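Local coordinates for 16L protein (Yaba-like disease virus, PDB 6TQP) that probably inhibits apoptosis of infected host cells as a poxviral Bcl-2-like protein that binds the death-promoting motif of pro-apoptotic relatives, at residues 79-83 with 125-129; 99-103 with 132-136; 23-27 with 48-52. All coordinates share one frame; numbering follows the deposited sequence.

Contact 1: 79-83 with 125-129; sequences IKHIK and LIEDI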
# COMPACT_ATOMS: atom_id res chain seq x y z
N ILE A 79 -5.92 -15.43 2.35
CA ILE A 79 -4.86 -14.42 2.34
C ILE A 79 -4.06 -14.50 1.04
O ILE A 79 -3.68 -13.47 0.46
CB ILE A 79 -3.95 -14.59 3.58
CG1 ILE A 79 -4.68 -14.05 4.82
CG2 ILE A 79 -2.63 -13.85 3.37
CD1 ILE A 79 -3.99 -14.38 6.12
N LYS A 80 -3.77 -15.71 0.58
CA LYS A 80 -3.11 -15.87 -0.71
C LYS A 80 -3.96 -15.26 -1.82
O LYS A 80 -3.45 -14.58 -2.72
CB LYS A 80 -2.84 -17.35 -0.97
CG LYS A 80 -1.67 -17.64 -1.90
CD LYS A 80 -2.14 -17.91 -3.31
CE LYS A 80 -0.97 -18.23 -4.22
NZ LYS A 80 -1.39 -18.37 -5.64
N HIS A 81 -5.27 -15.50 -1.76
CA HIS A 81 -6.21 -14.93 -2.72
C HIS A 81 -6.17 -13.40 -2.70
O HIS A 81 -6.15 -12.75 -3.75
CB HIS A 81 -7.60 -15.46 -2.39
CG HIS A 81 -8.62 -15.25 -3.47
ND1 HIS A 81 -8.31 -15.29 -4.81
CD2 HIS A 81 -9.95 -15.04 -3.39
CE1 HIS A 81 -9.40 -15.09 -5.51
NE2 HIS A 81 -10.42 -14.93 -4.68
N ILE A 82 -6.13 -12.80 -1.50
CA ILE A 82 -6.05 -11.34 -1.41
C ILE A 82 -4.75 -10.85 -2.04
O ILE A 82 -4.74 -9.88 -2.81
CB ILE A 82 -6.15 -10.89 0.06
CG1 ILE A 82 -7.52 -11.26 0.63
CG2 ILE A 82 -5.89 -9.39 0.19
CD1 ILE A 82 -7.64 -11.09 2.13
N LYS A 83 -3.64 -11.50 -1.71
CA LYS A 83 -2.35 -11.08 -2.25
C LYS A 83 -2.39 -11.06 -3.76
O LYS A 83 -2.06 -10.06 -4.40
CB LYS A 83 -1.24 -12.02 -1.77
CG LYS A 83 0.16 -11.65 -2.26
CD LYS A 83 1.13 -12.82 -2.12
CE LYS A 83 1.21 -13.64 -3.40
NZ LYS A 83 2.02 -12.96 -4.45
N LEU A 125 2.12 -11.63 2.92
CA LEU A 125 1.34 -10.74 2.07
C LEU A 125 1.90 -9.33 2.12
O LEU A 125 2.02 -8.65 1.10
CB LEU A 125 -0.12 -10.74 2.52
CG LEU A 125 -1.06 -9.90 1.65
CD1 LEU A 125 -2.47 -10.51 1.65
CD2 LEU A 125 -1.12 -8.47 2.14
N ILE A 126 2.21 -8.86 3.33
CA ILE A 126 2.74 -7.50 3.45
C ILE A 126 4.09 -7.41 2.75
O ILE A 126 4.35 -6.48 1.98
CB ILE A 126 2.83 -7.10 4.93
CG1 ILE A 126 1.43 -7.07 5.55
CG2 ILE A 126 3.52 -5.73 5.05
CD1 ILE A 126 1.45 -7.04 7.09
N GLU A 127 4.96 -8.39 3.02
CA GLU A 127 6.26 -8.44 2.36
C GLU A 127 6.12 -8.47 0.84
O GLU A 127 6.75 -7.69 0.13
CB GLU A 127 7.04 -9.67 2.84
CG GLU A 127 7.66 -9.52 4.20
CD GLU A 127 8.94 -8.72 4.15
OE1 GLU A 127 9.50 -8.55 3.04
OE2 GLU A 127 9.39 -8.25 5.22
N ASP A 128 5.30 -9.39 0.34
CA ASP A 128 5.18 -9.58 -1.10
C ASP A 128 4.67 -8.32 -1.79
O ASP A 128 5.21 -7.91 -2.83
CB ASP A 128 4.25 -10.75 -1.39
CG ASP A 128 4.85 -12.08 -1.01
OD1 ASP A 128 6.09 -12.18 -0.96
OD2 ASP A 128 4.08 -13.04 -0.77
N ILE A 129 3.62 -7.70 -1.25
CA ILE A 129 3.08 -6.49 -1.88
C ILE A 129 4.05 -5.32 -1.73
O ILE A 129 4.17 -4.48 -2.64
CB ILE A 129 1.70 -6.16 -1.31
CG1 ILE A 129 0.72 -7.30 -1.62
CG2 ILE A 129 1.18 -4.85 -1.90
CD1 ILE A 129 -0.65 -7.11 -1.01
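Leu125 fits between Ile79, Ile82 and Lys83 where two helices of the Bcl-2-like bundle, 76-92 and 120-134, run almost parallel; the axes of segments 79-83 and 125-129 pass 10.4 Å apart, inclined by 16°. Its CB points at the facing helix and, with CG anti to the backbone N (chi1 -177°), the methyl CD1 is carried against it and makes most of the contact. Leu125 CD1 lies 3.8 Å from Ile79 CG2. Leu125 CD1 is also 3.9 Å from Ile82 CG2, and CD1 stands 3.4 Å from Ile79 O. That oxygen already accepts the Lys83 backbone N-H, so the methyl packs against a satisfied helical hydrogen bond. One turn later, Asp128 meets the aliphatic part of Lys83 on the more open side. Ile129 follows on the buried side, its CG1 approaching CG of Lys83, and also packs on Ile102 and Ile106 of helix 96-113. On another side of helix 76-92, His81 ND1 is hydrogen-bonded to an acidic side chain of the bound peptide, consistent with recognition. The Lys83 chain, bent at its last two torsions, sets CD 3.3 Å from Asp128 OD2 but leaves NZ 4.2 Å from that oxygen, beyond salt-bridge distance.

Contact 2: 99-103 with 132-136; sequences KLAII and KISEN
The ammonium group of Lys99 donates a hydrogen bond to the carbonyl oxygen of Ile133, NZ to O 2.9 Å, at the C-terminal end of helix 120-134. It approaches from above the carbonyl plane, 36° out of it, with a C=O...N angle of 134°. Glu135 O is also close, 2.6 Å from Lys99 NZ. Two waters also lie on NZ: one bridges it to the Asn136 carbonyl oxygen, the other to Asn136 OD1. A positive charge beside these carbonyls probably suits the negative end of the helix dipole. Lys99 is extended beyond CG, and its methylenes slide past Ile133 in the opposite sense, Lys99 CB lying 3.9 Å from Ile133 CG2. On the other branch, CD1 of Ile133 reaches CG1 of Ile103 at 3.8 Å and CG2 of Ile102 at 4.0 Å. The central helix of the Bcl-2-like fold, 96-113, thus receives the end of helix 120-134 just before helix 137-148 begins. Leu90 packs on both Lys99 and Ile133, while Ala101 and Ile102 also touch apolar side chains of the bound peptide. Further out, a salt bridge links Lys132 NZ to Glu135 OE1, 3.2 Å away on the syn side, 29° out of the carboxylate plane.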
# COMPACT_ATOMS: atom_id res chain seq x y z
N LYS A 99 -0.02 2.93 -6.34
CA LYS A 99 0.75 2.29 -5.28
C LYS A 99 0.43 2.91 -3.94
O LYS A 99 0.30 2.19 -2.94
CB LYS A 99 2.24 2.39 -5.59
CG LYS A 99 2.67 1.49 -6.74
CD LYS A 99 4.13 1.69 -7.12
CE LYS A 99 4.57 0.70 -8.21
NZ LYS A 99 6.05 0.75 -8.48
N LEU A 100 0.28 4.23 -3.89
CA LEU A 100 -0.08 4.87 -2.63
C LEU A 100 -1.44 4.40 -2.16
O LEU A 100 -1.62 4.06 -0.98
CB LEU A 100 -0.06 6.39 -2.80
CG LEU A 100 1.34 6.98 -3.00
CD1 LEU A 100 1.22 8.44 -3.26
CD2 LEU A 100 2.24 6.75 -1.78
N ALA A 101 -2.41 4.33 -3.07
CA ALA A 101 -3.73 3.84 -2.70
C ALA A 101 -3.65 2.42 -2.15
O ALA A 101 -4.35 2.08 -1.19
CB ALA A 101 -4.68 3.89 -3.88
N ILE A 102 -2.80 1.58 -2.74
CA ILE A 102 -2.70 0.20 -2.26
C ILE A 102 -2.08 0.15 -0.86
O ILE A 102 -2.46 -0.68 -0.03
CB ILE A 102 -1.92 -0.67 -3.27
CG1 ILE A 102 -2.80 -0.89 -4.51
CG2 ILE A 102 -1.53 -2.00 -2.65
CD1 ILE A 102 -2.08 -1.54 -5.68
N ILE A 103 -1.12 1.03 -0.57
CA ILE A 103 -0.58 1.05 0.79
C ILE A 103 -1.69 1.38 1.77
O ILE A 103 -1.80 0.76 2.83
CB ILE A 103 0.59 2.05 0.90
CG1 ILE A 103 1.74 1.59 0.01
CG2 ILE A 103 1.05 2.20 2.37
CD1 ILE A 103 2.84 2.63 -0.16
N LYS A 132 6.50 -5.76 -4.60
CA LYS A 132 5.97 -5.35 -5.89
C LYS A 132 5.81 -3.84 -5.97
O LYS A 132 6.05 -3.24 -7.02
CB LYS A 132 4.64 -6.02 -6.16
CG LYS A 132 4.73 -7.49 -6.51
CD LYS A 132 5.52 -7.77 -7.78
CE LYS A 132 4.81 -7.20 -9.00
NZ LYS A 132 5.51 -7.59 -10.25
N ILE A 133 5.40 -3.20 -4.87
CA ILE A 133 5.30 -1.74 -4.90
C ILE A 133 6.67 -1.12 -5.09
O ILE A 133 6.80 -0.07 -5.75
CB ILE A 133 4.60 -1.23 -3.63
CG1 ILE A 133 3.13 -1.66 -3.63
CG2 ILE A 133 4.73 0.27 -3.52
CD1 ILE A 133 2.40 -1.35 -2.33
N SER A 134 7.71 -1.76 -4.56
CA SER A 134 9.06 -1.21 -4.58
C SER A 134 9.73 -1.32 -5.95
O SER A 134 10.76 -0.68 -6.17
CB SER A 134 9.93 -1.90 -3.53
OG SER A 134 10.21 -3.23 -3.89
N GLU A 135 9.17 -2.10 -6.87
CA GLU A 135 9.74 -2.14 -8.20
C GLU A 135 9.56 -0.77 -8.85
O GLU A 135 8.56 -0.08 -8.60
CB GLU A 135 9.07 -3.26 -9.01
CG GLU A 135 9.28 -4.67 -8.39
CD GLU A 135 8.54 -5.78 -9.14
OE1 GLU A 135 7.83 -5.46 -10.12
OE2 GLU A 135 8.68 -6.96 -8.74
N ASN A 136 10.55 -0.34 -9.63
CA ASN A 136 10.51 0.99 -10.25
C ASN A 136 10.29 2.09 -9.21
O ASN A 136 9.54 3.04 -9.44
CB ASN A 136 9.43 1.05 -11.32
CG ASN A 136 9.44 -0.16 -12.22
OD1 ASN A 136 8.48 -0.93 -12.26
ND2 ASN A 136 10.54 -0.35 -12.94
O HOH W 1 6.86 3.05 -9.09
O HOH W 2 6.20 -0.89 -10.79

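Contact 3: 23-27 with 48-52; sequences YINEK and KEDCE
Tyr23 reaches from helix 12-27 to Lys48, Cys51 and Glu52 on helix 38-68, bridging two segments whose axes pass 12.4 Å apart at 54°. CB points at the other helix, and CG is anti to the backbone N (chi1 -180°), which carries the phenol over to helix 38-68. At the near end of the ring, CD2 of Tyr23 packs against Ile103 of helix 96-113, while one ring face is covered near its rim by CG of Lys27, one turn on in its own helix. The outer ring carbons part company: Tyr23 CE1 meets CG of Lys48 at 3.7 Å, whereas Tyr23 CE2 lies 3.9 Å from CB of Cys51. The Cys51 sulfur makes an oblique sulfur-aromatic contact, SG standing 5.4 Å from the Tyr23 ring centroid. At the tip, Tyr23 OH abuts CB of Cys51 at 3.5 Å and CG of Glu52 at 3.9 Å. A water 2.8 Å from Tyr23 OH gives a weak bond to the carbonyl oxygen of Cys51, which also accepts the hydroxyl of Ser104. Nearer the surface, the extended chains of Glu26 and Lys48 cross at roughly a right angle in a salt bridge, OE2 to NZ 3.3 Å, its hydrogen bond weak. An aromatic anchor inside and a charged pair at the margin thus fasten the first helix onto the all-helical bundle of the Bcl-2-like fold.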
# COMPACT_ATOMS: atom_id res chain seq x y z
N TYR A 23 5.70 1.14 7.82
CA TYR A 23 4.46 1.91 7.90
C TYR A 23 3.28 1.02 8.25
O TYR A 23 2.50 1.32 9.17
CB TYR A 23 4.21 2.62 6.56
CG TYR A 23 2.94 3.45 6.57
CD1 TYR A 23 2.77 4.49 7.48
CD2 TYR A 23 1.91 3.17 5.69
CE1 TYR A 23 1.61 5.24 7.49
CE2 TYR A 23 0.75 3.91 5.70
CZ TYR A 23 0.60 4.95 6.59
OH TYR A 23 -0.57 5.67 6.58
N ILE A 24 3.12 -0.09 7.52
CA ILE A 24 2.02 -1.01 7.79
C ILE A 24 2.09 -1.51 9.24
O ILE A 24 1.06 -1.56 9.93
CB ILE A 24 2.05 -2.17 6.78
CG1 ILE A 24 1.81 -1.65 5.36
CG2 ILE A 24 1.02 -3.24 7.14
CD1 ILE A 24 0.48 -0.93 5.15
N ASN A 25 3.28 -1.87 9.72
CA ASN A 25 3.39 -2.31 11.11
C ASN A 25 3.01 -1.19 12.07
O ASN A 25 2.39 -1.44 13.11
CB ASN A 25 4.81 -2.80 11.41
CG ASN A 25 5.13 -4.12 10.73
OD1 ASN A 25 4.23 -4.88 10.35
ND2 ASN A 25 6.42 -4.41 10.59
N GLU A 26 3.37 0.05 11.73
CA GLU A 26 3.00 1.18 12.58
C GLU A 26 1.48 1.35 12.64
O GLU A 26 0.93 1.67 13.70
CB GLU A 26 3.69 2.45 12.06
CG GLU A 26 3.22 3.74 12.71
CD GLU A 26 4.13 4.92 12.38
OE1 GLU A 26 5.35 4.84 12.66
OE2 GLU A 26 3.63 5.93 11.84
N LYS A 27 0.79 1.12 11.52
CA LYS A 27 -0.66 1.21 11.50
C LYS A 27 -1.32 -0.01 12.13
O LYS A 27 -2.46 0.09 12.61
CB LYS A 27 -1.16 1.38 10.06
CG LYS A 27 -0.94 2.78 9.49
CD LYS A 27 -1.61 3.82 10.37
CE LYS A 27 -2.14 5.02 9.61
NZ LYS A 27 -3.61 5.15 9.80
N LYS A 48 3.39 8.69 4.63
CA LYS A 48 2.41 8.69 5.71
C LYS A 48 1.35 9.76 5.49
O LYS A 48 0.16 9.52 5.71
CB LYS A 48 3.13 8.90 7.04
CG LYS A 48 2.24 8.85 8.27
CD LYS A 48 3.08 8.99 9.55
CE LYS A 48 2.21 8.85 10.80
NZ LYS A 48 2.96 9.17 12.05
N GLU A 49 1.77 10.96 5.07
CA GLU A 49 0.80 12.03 4.85
C GLU A 49 -0.14 11.69 3.71
O GLU A 49 -1.36 11.88 3.81
CB GLU A 49 1.53 13.34 4.56
CG GLU A 49 2.28 13.91 5.73
CD GLU A 49 2.99 15.20 5.37
OE1 GLU A 49 3.12 15.48 4.16
OE2 GLU A 49 3.40 15.93 6.30
N ASP A 50 0.41 11.23 2.58
CA ASP A 50 -0.43 10.88 1.44
C ASP A 50 -1.41 9.77 1.80
O ASP A 50 -2.60 9.85 1.48
CB ASP A 50 0.43 10.46 0.25
CG ASP A 50 1.25 11.61 -0.31
OD1 ASP A 50 0.91 12.78 -0.04
OD2 ASP A 50 2.24 11.33 -1.02
N CYS A 51 -0.93 8.71 2.47
CA CYS A 51 -1.79 7.57 2.74
C CYS A 51 -2.84 7.89 3.80
O CYS A 51 -3.97 7.39 3.72
CB CYS A 51 -0.94 6.37 3.14
SG CYS A 51 0.06 5.76 1.75
N GLU A 52 -2.51 8.73 4.79
CA GLU A 52 -3.53 9.15 5.74
C GLU A 52 -4.60 10.01 5.06
O GLU A 52 -5.77 9.95 5.44
CB GLU A 52 -2.89 9.90 6.92
CG GLU A 52 -2.08 8.99 7.82
CD GLU A 52 -1.38 9.72 8.94
OE1 GLU A 52 -1.37 10.97 8.93
OE2 GLU A 52 -0.86 9.03 9.84
O HOH W 3 -2.99 4.76 5.63

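Overall arrangement
From the N terminus, contact 3 comes first: it closes the loop between helices 12-27 and 38-68 before either other contact opens. Contact 1 then opens on helix 76-92 and contact 2 on the following helix, 96-113; both return to helix 120-134, contact 1 at 125-129 and contact 2 further on, so the two cross along the chain. They adjoin through this shared helix and helix 96-113. Contact 3 lies on the opposite side of the chain's centre from contact 1, yet Ile24 touches Ile126. Contacts 2 and 3 meet where Ile103 CG2 and Leu100 O pack on Cys51 SG. Together the three tie five of the six helices into one core, with helix 96-113 in the middle.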